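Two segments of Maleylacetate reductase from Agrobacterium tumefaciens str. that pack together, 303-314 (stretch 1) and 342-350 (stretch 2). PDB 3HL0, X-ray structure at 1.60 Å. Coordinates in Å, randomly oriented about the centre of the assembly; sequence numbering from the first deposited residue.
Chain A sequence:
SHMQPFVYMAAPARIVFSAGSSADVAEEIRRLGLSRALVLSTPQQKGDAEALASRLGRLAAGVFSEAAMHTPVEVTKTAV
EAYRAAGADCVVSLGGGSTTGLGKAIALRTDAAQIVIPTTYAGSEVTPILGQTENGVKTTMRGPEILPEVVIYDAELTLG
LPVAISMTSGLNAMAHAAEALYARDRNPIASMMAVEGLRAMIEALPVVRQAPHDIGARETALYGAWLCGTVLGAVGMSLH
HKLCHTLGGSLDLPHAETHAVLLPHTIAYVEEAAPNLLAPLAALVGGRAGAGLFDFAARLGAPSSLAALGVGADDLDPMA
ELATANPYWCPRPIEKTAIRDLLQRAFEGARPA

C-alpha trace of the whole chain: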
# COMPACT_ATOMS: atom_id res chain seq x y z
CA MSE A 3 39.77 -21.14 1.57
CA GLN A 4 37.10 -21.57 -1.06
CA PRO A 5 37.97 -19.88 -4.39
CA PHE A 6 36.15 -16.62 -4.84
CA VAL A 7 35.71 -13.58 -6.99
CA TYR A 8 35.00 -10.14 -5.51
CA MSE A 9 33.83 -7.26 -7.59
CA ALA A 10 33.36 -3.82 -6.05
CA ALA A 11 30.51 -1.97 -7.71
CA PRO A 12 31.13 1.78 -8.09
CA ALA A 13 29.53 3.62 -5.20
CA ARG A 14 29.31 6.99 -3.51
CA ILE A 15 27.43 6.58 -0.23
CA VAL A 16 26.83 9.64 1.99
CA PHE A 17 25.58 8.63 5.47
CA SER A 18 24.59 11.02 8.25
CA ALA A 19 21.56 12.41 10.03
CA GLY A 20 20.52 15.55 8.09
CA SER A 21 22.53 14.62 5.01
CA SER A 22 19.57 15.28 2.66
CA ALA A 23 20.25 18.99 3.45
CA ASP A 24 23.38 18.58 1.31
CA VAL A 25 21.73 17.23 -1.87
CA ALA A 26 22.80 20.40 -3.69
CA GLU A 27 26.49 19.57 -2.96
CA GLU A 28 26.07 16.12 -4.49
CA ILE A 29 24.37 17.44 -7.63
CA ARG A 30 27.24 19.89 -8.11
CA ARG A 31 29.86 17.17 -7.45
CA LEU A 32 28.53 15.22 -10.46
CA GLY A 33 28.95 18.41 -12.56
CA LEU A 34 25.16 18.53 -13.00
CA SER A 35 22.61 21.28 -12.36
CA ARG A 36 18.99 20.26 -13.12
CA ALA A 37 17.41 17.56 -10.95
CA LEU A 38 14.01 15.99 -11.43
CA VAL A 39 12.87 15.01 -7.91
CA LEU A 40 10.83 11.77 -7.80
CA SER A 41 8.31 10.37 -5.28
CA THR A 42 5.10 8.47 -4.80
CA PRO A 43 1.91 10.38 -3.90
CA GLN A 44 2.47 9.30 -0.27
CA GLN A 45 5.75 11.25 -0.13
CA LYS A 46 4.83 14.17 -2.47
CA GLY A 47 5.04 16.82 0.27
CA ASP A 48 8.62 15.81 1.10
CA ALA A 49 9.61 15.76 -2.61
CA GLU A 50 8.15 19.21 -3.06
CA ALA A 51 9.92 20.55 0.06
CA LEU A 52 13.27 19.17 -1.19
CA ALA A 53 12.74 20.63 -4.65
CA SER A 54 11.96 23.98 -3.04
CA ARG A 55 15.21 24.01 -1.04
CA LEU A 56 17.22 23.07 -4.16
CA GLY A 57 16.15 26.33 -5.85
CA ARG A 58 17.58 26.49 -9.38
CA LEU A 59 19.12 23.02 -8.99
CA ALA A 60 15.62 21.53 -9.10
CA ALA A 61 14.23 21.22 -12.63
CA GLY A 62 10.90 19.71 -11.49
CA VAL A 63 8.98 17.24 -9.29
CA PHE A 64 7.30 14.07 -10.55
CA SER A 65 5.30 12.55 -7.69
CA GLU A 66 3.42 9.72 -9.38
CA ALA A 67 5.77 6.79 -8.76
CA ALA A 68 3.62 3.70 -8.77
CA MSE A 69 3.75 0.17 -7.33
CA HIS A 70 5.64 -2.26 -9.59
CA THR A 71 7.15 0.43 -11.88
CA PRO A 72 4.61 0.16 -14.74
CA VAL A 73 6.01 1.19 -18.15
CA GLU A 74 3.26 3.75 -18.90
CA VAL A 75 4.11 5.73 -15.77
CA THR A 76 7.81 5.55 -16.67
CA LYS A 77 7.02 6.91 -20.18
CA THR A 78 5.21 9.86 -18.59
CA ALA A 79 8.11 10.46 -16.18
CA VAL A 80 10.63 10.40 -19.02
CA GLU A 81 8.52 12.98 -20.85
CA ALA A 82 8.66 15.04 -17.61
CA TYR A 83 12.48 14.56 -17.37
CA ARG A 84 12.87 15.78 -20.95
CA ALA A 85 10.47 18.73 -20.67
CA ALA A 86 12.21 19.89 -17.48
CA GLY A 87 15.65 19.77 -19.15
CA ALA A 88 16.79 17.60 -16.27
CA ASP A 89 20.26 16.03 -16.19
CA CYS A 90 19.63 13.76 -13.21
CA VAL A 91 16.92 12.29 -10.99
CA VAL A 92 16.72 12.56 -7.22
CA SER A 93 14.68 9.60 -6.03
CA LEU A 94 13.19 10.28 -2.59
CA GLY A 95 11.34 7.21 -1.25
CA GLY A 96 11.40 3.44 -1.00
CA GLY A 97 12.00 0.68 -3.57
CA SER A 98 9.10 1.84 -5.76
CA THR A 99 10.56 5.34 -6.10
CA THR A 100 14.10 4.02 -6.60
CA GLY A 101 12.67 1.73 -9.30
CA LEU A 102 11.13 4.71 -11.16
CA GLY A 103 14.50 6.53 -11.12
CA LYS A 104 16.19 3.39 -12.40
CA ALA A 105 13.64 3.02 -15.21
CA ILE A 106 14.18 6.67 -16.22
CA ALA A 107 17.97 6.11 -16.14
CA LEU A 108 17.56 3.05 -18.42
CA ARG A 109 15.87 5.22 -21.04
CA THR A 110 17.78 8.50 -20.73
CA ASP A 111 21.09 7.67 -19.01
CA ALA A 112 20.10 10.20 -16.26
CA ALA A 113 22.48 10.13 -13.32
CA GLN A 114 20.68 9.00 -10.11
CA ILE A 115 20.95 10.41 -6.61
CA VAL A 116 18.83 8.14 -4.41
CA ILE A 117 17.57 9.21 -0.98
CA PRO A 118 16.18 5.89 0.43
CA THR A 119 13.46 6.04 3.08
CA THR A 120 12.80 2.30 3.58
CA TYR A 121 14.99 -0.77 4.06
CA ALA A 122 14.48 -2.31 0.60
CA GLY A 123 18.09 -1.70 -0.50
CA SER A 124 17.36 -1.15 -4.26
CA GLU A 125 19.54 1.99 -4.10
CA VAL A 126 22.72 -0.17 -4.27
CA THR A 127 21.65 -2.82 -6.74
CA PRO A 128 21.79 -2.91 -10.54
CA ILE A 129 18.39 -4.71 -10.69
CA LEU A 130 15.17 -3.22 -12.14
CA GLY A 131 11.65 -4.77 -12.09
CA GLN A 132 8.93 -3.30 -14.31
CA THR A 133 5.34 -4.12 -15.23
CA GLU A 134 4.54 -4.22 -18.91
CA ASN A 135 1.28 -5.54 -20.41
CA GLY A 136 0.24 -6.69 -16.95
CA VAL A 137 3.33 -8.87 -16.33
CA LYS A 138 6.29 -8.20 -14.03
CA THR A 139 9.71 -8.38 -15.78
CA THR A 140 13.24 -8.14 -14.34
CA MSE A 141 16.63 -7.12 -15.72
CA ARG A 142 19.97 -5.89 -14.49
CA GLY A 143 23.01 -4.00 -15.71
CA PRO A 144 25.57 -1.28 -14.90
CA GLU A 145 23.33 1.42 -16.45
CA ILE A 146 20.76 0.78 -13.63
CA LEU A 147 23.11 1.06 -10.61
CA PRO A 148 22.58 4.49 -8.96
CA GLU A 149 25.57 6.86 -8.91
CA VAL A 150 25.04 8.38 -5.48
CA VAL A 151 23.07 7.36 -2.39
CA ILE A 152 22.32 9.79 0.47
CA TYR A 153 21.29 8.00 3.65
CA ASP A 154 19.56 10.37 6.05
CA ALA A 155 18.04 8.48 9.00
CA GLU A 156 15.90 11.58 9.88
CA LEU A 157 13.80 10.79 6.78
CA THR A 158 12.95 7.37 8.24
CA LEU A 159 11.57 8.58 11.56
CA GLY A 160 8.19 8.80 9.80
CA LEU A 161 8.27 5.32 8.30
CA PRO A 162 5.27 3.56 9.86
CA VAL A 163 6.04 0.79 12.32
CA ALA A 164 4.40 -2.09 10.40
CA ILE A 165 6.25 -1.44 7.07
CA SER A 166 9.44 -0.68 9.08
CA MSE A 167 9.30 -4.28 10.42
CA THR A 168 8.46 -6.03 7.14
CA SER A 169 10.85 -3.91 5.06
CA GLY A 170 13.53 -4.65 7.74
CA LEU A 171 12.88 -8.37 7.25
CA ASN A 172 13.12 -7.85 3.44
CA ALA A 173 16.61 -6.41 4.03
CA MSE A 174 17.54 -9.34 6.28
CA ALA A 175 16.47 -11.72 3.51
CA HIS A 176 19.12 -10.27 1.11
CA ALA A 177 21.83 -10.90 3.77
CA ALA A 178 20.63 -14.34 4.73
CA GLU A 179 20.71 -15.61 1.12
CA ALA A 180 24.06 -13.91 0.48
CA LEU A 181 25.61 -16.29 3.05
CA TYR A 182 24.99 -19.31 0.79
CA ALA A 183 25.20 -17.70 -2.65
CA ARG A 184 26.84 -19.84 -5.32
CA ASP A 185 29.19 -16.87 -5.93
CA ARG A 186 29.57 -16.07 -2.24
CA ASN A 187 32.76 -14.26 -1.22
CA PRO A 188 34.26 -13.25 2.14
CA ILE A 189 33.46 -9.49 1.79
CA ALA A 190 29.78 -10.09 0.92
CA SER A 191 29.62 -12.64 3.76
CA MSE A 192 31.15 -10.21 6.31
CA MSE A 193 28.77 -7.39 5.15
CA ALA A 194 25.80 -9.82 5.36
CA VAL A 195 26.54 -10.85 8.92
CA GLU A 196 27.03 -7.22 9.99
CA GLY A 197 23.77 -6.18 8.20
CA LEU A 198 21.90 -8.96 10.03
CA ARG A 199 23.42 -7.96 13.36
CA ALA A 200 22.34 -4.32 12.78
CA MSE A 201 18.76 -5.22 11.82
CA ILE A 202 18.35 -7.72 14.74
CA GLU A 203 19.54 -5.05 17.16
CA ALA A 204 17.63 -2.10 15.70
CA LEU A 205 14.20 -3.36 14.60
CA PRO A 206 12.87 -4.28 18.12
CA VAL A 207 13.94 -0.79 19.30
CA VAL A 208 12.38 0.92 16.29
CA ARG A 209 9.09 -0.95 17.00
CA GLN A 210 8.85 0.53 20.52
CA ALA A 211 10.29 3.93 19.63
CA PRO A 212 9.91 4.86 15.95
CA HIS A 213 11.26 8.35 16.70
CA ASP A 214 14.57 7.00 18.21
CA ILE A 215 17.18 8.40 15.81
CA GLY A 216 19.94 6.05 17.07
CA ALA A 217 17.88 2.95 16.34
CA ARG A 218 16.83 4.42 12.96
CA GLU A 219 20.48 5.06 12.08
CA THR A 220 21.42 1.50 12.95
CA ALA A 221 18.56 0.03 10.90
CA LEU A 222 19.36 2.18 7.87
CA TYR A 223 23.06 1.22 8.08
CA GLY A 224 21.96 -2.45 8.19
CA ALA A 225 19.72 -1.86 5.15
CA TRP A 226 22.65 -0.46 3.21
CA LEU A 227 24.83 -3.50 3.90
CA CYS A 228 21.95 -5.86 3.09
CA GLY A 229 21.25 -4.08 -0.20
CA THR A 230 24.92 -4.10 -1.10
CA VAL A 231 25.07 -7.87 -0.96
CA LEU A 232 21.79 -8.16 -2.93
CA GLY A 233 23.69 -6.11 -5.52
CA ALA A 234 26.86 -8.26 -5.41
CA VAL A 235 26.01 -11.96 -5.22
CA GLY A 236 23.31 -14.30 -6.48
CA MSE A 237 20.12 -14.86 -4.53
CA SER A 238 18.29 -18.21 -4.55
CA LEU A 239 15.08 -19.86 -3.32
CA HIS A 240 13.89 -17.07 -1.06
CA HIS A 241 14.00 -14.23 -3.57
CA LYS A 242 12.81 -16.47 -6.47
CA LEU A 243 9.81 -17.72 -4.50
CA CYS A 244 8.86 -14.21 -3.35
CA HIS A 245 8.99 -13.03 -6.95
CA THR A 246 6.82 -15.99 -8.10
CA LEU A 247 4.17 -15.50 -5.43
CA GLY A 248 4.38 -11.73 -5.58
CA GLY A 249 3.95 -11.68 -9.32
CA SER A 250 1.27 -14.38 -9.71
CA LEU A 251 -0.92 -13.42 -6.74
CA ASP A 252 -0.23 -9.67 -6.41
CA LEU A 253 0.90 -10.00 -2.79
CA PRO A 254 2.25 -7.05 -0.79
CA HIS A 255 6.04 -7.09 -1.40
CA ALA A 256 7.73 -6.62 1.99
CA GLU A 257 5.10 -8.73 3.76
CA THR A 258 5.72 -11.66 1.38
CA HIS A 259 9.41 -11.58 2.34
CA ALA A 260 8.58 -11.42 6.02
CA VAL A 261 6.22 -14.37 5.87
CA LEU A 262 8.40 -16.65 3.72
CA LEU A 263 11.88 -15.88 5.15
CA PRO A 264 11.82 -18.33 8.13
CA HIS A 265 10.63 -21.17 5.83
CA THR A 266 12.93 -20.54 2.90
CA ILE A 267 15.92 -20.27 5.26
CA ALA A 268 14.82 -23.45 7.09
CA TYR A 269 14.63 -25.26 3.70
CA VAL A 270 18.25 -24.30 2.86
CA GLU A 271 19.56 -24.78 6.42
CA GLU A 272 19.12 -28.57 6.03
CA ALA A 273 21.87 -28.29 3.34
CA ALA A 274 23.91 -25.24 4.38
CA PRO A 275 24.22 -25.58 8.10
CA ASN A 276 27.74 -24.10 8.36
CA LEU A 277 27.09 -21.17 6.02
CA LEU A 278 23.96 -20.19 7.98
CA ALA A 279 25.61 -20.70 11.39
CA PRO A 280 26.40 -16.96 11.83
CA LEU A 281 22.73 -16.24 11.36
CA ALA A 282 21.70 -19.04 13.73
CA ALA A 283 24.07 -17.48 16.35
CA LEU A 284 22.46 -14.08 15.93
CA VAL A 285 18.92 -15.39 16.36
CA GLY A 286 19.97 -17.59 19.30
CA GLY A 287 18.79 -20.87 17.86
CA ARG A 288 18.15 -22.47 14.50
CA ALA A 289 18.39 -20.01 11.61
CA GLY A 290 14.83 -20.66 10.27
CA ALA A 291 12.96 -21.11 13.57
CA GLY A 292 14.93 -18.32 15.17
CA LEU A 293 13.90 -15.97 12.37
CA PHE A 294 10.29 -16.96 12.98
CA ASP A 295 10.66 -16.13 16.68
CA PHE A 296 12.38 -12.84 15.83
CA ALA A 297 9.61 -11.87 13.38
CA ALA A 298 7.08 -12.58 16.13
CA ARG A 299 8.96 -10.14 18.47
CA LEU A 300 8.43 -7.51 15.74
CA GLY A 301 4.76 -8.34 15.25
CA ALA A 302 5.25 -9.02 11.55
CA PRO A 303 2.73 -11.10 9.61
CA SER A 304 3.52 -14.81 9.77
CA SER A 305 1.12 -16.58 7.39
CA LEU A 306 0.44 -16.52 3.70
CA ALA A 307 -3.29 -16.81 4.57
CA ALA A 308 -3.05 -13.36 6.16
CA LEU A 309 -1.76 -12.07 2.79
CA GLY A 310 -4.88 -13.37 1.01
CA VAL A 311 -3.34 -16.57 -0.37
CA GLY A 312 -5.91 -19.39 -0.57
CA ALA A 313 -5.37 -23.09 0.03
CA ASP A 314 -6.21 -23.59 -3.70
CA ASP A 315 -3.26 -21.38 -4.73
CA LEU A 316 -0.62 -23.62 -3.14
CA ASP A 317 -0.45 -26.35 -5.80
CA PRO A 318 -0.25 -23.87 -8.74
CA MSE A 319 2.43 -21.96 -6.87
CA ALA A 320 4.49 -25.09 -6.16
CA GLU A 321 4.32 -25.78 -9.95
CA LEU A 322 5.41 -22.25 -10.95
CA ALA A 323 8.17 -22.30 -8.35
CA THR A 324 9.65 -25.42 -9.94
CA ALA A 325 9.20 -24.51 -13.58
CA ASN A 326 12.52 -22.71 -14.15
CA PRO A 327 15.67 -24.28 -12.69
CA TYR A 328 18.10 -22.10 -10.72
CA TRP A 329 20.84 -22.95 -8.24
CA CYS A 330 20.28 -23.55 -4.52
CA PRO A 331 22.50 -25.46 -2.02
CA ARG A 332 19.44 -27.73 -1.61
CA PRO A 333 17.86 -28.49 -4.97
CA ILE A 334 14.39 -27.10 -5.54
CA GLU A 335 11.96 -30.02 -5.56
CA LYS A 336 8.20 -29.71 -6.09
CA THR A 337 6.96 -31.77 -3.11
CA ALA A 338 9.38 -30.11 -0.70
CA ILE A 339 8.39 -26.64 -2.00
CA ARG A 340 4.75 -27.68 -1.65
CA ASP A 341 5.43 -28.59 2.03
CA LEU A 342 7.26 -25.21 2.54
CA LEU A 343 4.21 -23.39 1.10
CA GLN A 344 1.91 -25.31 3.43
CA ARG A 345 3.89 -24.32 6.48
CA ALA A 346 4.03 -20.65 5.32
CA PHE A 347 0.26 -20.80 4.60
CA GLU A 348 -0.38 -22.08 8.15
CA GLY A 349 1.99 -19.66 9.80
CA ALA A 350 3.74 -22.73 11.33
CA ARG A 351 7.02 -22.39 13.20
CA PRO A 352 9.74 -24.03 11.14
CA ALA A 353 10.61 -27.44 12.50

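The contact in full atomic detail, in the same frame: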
# COMPACT_ATOMS: atom_id res chain seq x y z
N PRO A 303 3.60 -10.01 10.04
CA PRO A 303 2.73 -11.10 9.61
C PRO A 303 3.50 -12.41 9.46
O PRO A 303 4.67 -12.40 9.12
CB PRO A 303 2.21 -10.64 8.25
CG PRO A 303 3.24 -9.65 7.74
CD PRO A 303 3.74 -8.96 9.01
N SER A 304 2.83 -13.52 9.74
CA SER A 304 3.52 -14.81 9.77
C SER A 304 2.87 -15.85 8.90
O SER A 304 3.40 -16.93 8.77
CB SER A 304 3.59 -15.31 11.21
OG SER A 304 2.25 -15.44 11.71
N SER A 305 1.73 -15.55 8.27
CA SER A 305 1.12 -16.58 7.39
C SER A 305 0.75 -16.04 6.03
O SER A 305 0.41 -14.86 5.85
CB SER A 305 -0.13 -17.21 8.04
OG SER A 305 -1.25 -16.37 7.83
N LEU A 306 0.84 -16.92 5.03
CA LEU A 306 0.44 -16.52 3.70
C LEU A 306 -1.08 -16.30 3.66
O LEU A 306 -1.55 -15.50 2.83
CB LEU A 306 0.82 -17.55 2.60
CG LEU A 306 2.34 -17.69 2.40
CD1 LEU A 306 2.56 -18.84 1.36
CD2 LEU A 306 2.89 -16.34 1.85
N ALA A 307 -1.81 -17.02 4.52
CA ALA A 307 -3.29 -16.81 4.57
C ALA A 307 -3.61 -15.37 4.91
O ALA A 307 -4.55 -14.80 4.32
CB ALA A 307 -3.96 -17.78 5.55
N ALA A 308 -2.79 -14.76 5.76
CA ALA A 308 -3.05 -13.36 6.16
C ALA A 308 -2.81 -12.42 4.99
O ALA A 308 -3.30 -11.29 5.00
CB ALA A 308 -2.22 -12.96 7.35
N LEU A 309 -2.04 -12.87 4.00
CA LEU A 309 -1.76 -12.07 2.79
C LEU A 309 -2.77 -12.29 1.68
O LEU A 309 -2.63 -11.74 0.61
CB LEU A 309 -0.31 -12.25 2.27
CG LEU A 309 0.77 -12.07 3.34
CD1 LEU A 309 2.16 -12.12 2.64
CD2 LEU A 309 0.60 -10.76 4.14
N GLY A 310 -3.79 -13.10 1.97
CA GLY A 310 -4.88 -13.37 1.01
C GLY A 310 -4.62 -14.57 0.12
O GLY A 310 -5.37 -14.82 -0.80
N VAL A 311 -3.55 -15.34 0.39
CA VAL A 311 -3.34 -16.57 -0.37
C VAL A 311 -4.39 -17.62 0.09
O VAL A 311 -4.60 -17.81 1.28
CB VAL A 311 -1.90 -17.11 -0.13
CG1 VAL A 311 -1.65 -18.45 -0.92
CG2 VAL A 311 -0.89 -16.04 -0.54
N GLY A 312 -4.98 -18.30 -0.89
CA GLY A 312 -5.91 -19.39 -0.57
C GLY A 312 -5.25 -20.74 -0.61
O GLY A 312 -4.25 -20.92 -1.32
N ALA A 313 -5.85 -21.69 0.11
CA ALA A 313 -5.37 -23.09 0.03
C ALA A 313 -5.31 -23.62 -1.42
O ALA A 313 -4.39 -24.37 -1.76
CB ALA A 313 -6.15 -23.99 0.97
N ASP A 314 -6.22 -23.16 -2.30
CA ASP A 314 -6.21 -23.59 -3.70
C ASP A 314 -5.13 -22.95 -4.58
O ASP A 314 -4.94 -23.31 -5.75
CB ASP A 314 -7.60 -23.42 -4.34
CG ASP A 314 -8.11 -21.99 -4.27
OD1 ASP A 314 -7.58 -21.13 -3.51
OD2 ASP A 314 -9.10 -21.72 -4.98
N LEU A 342 6.82 -26.57 2.09
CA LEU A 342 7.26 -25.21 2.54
C LEU A 342 6.06 -24.24 2.43
O LEU A 342 5.76 -23.50 3.40
CB LEU A 342 8.42 -24.72 1.64
CG LEU A 342 9.14 -23.40 2.00
CD1 LEU A 342 10.42 -23.32 1.16
CD2 LEU A 342 8.27 -22.20 1.66
N LEU A 343 5.39 -24.24 1.28
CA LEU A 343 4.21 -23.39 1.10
C LEU A 343 3.11 -23.71 2.12
O LEU A 343 2.43 -22.80 2.58
CB LEU A 343 3.74 -23.47 -0.36
CG LEU A 343 4.67 -22.81 -1.35
CD1 LEU A 343 4.19 -23.17 -2.78
CD2 LEU A 343 4.77 -21.29 -1.16
N GLN A 344 2.93 -24.98 2.45
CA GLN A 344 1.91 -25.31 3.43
C GLN A 344 2.23 -24.77 4.78
O GLN A 344 1.37 -24.23 5.44
CB GLN A 344 1.71 -26.82 3.51
CG GLN A 344 0.44 -27.19 4.22
CD GLN A 344 -0.77 -26.93 3.38
OE1 GLN A 344 -0.75 -27.18 2.20
NE2 GLN A 344 -1.83 -26.40 3.99
N ARG A 345 3.50 -24.90 5.19
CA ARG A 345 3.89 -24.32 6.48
C ARG A 345 3.73 -22.78 6.50
O ARG A 345 3.27 -22.24 7.52
CB ARG A 345 5.37 -24.65 6.78
CG ARG A 345 5.73 -26.16 6.92
CD ARG A 345 4.93 -26.89 8.00
NE ARG A 345 3.58 -27.32 7.61
CZ ARG A 345 3.33 -28.38 6.83
NH1 ARG A 345 2.05 -28.74 6.57
NH2 ARG A 345 4.36 -29.08 6.32
N ALA A 346 4.17 -22.13 5.42
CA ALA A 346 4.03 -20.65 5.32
C ALA A 346 2.55 -20.27 5.27
O ALA A 346 2.17 -19.31 5.89
CB ALA A 346 4.75 -20.13 4.10
N PHE A 347 1.72 -21.09 4.63
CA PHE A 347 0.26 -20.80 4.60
C PHE A 347 -0.36 -20.86 6.00
O PHE A 347 -1.22 -20.04 6.36
CB PHE A 347 -0.42 -21.82 3.67
CG PHE A 347 -1.93 -21.71 3.63
CD1 PHE A 347 -2.54 -20.68 2.92
CD2 PHE A 347 -2.71 -22.64 4.30
CE1 PHE A 347 -3.96 -20.58 2.90
CE2 PHE A 347 -4.12 -22.54 4.27
CZ PHE A 347 -4.72 -21.52 3.57
N GLU A 348 0.07 -21.86 6.77
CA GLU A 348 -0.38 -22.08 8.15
C GLU A 348 0.16 -21.07 9.15
O GLU A 348 -0.37 -20.94 10.26
CB GLU A 348 0.13 -23.47 8.59
CG GLU A 348 -0.63 -24.62 8.01
CD GLU A 348 0.14 -25.95 8.10
OE1 GLU A 348 1.22 -26.01 8.78
OE2 GLU A 348 -0.35 -26.93 7.48
N GLY A 349 1.26 -20.41 8.81
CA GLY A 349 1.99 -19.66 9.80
C GLY A 349 2.67 -20.55 10.83
O GLY A 349 2.85 -20.13 11.99
N ALA A 350 3.07 -21.77 10.43
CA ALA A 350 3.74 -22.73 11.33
C ALA A 350 5.16 -22.30 11.64
O ALA A 350 5.80 -21.68 10.80
CB ALA A 350 3.75 -24.12 10.70
O HOH W 1 2.02 -17.83 13.07

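Carbonyl groups in the last turn of a helix can lack the usual i+4 partner and remain open to a donor from a neighbouring loop; residues 342-350 and 303-314 of this reductase illustrate the principle. The single direct hydrogen bond across the contact runs from Leu-306 N to Ala-346 O (2.9 Å, 162° at the hydrogen), an acceptor that also takes Gly-349 N (3.3 Å from Ala-346 O). The same carbonyl also receives a CA-H...O contact from Ser-305 CA, 3.3 Å from Ala-346 O, and a second such contact joins Gly-349 CA to Ser-304 O at 3.2 Å. Gly-349 leaves the helix with positive phi, which favours glycine, and an ideal CB there would lie only 3.1 Å from Ser-305 CB. A water extends the polar link, donating to Gly-349 O (2.7 Å) and hydrogen-bonded to Ser-304 OG (2.8 Å).

Apolar packing accounts for much of the 413 Å² buried. The CA-to-CB bond of Leu-306 points toward the helix, and with chi1 m and chi2 t its CD1 lies 3.7 Å from Ala-346 CB and 4.2 Å from Leu-343 CD2; the methyl of Ala-346 packs against the leucine at van der Waals distance. Phe-347 has the largest covered area of any residue, 122 Å². Its CA-to-CB bond points away, but with chi1 t the ring comes back to the loop: CE1 lies 3.9 Å from Ala-307 CB, CZ lies 3.9 Å from Ala-313 CB, and Val-311 O meets the ring edge, 3.3 Å from Phe-347 CE1.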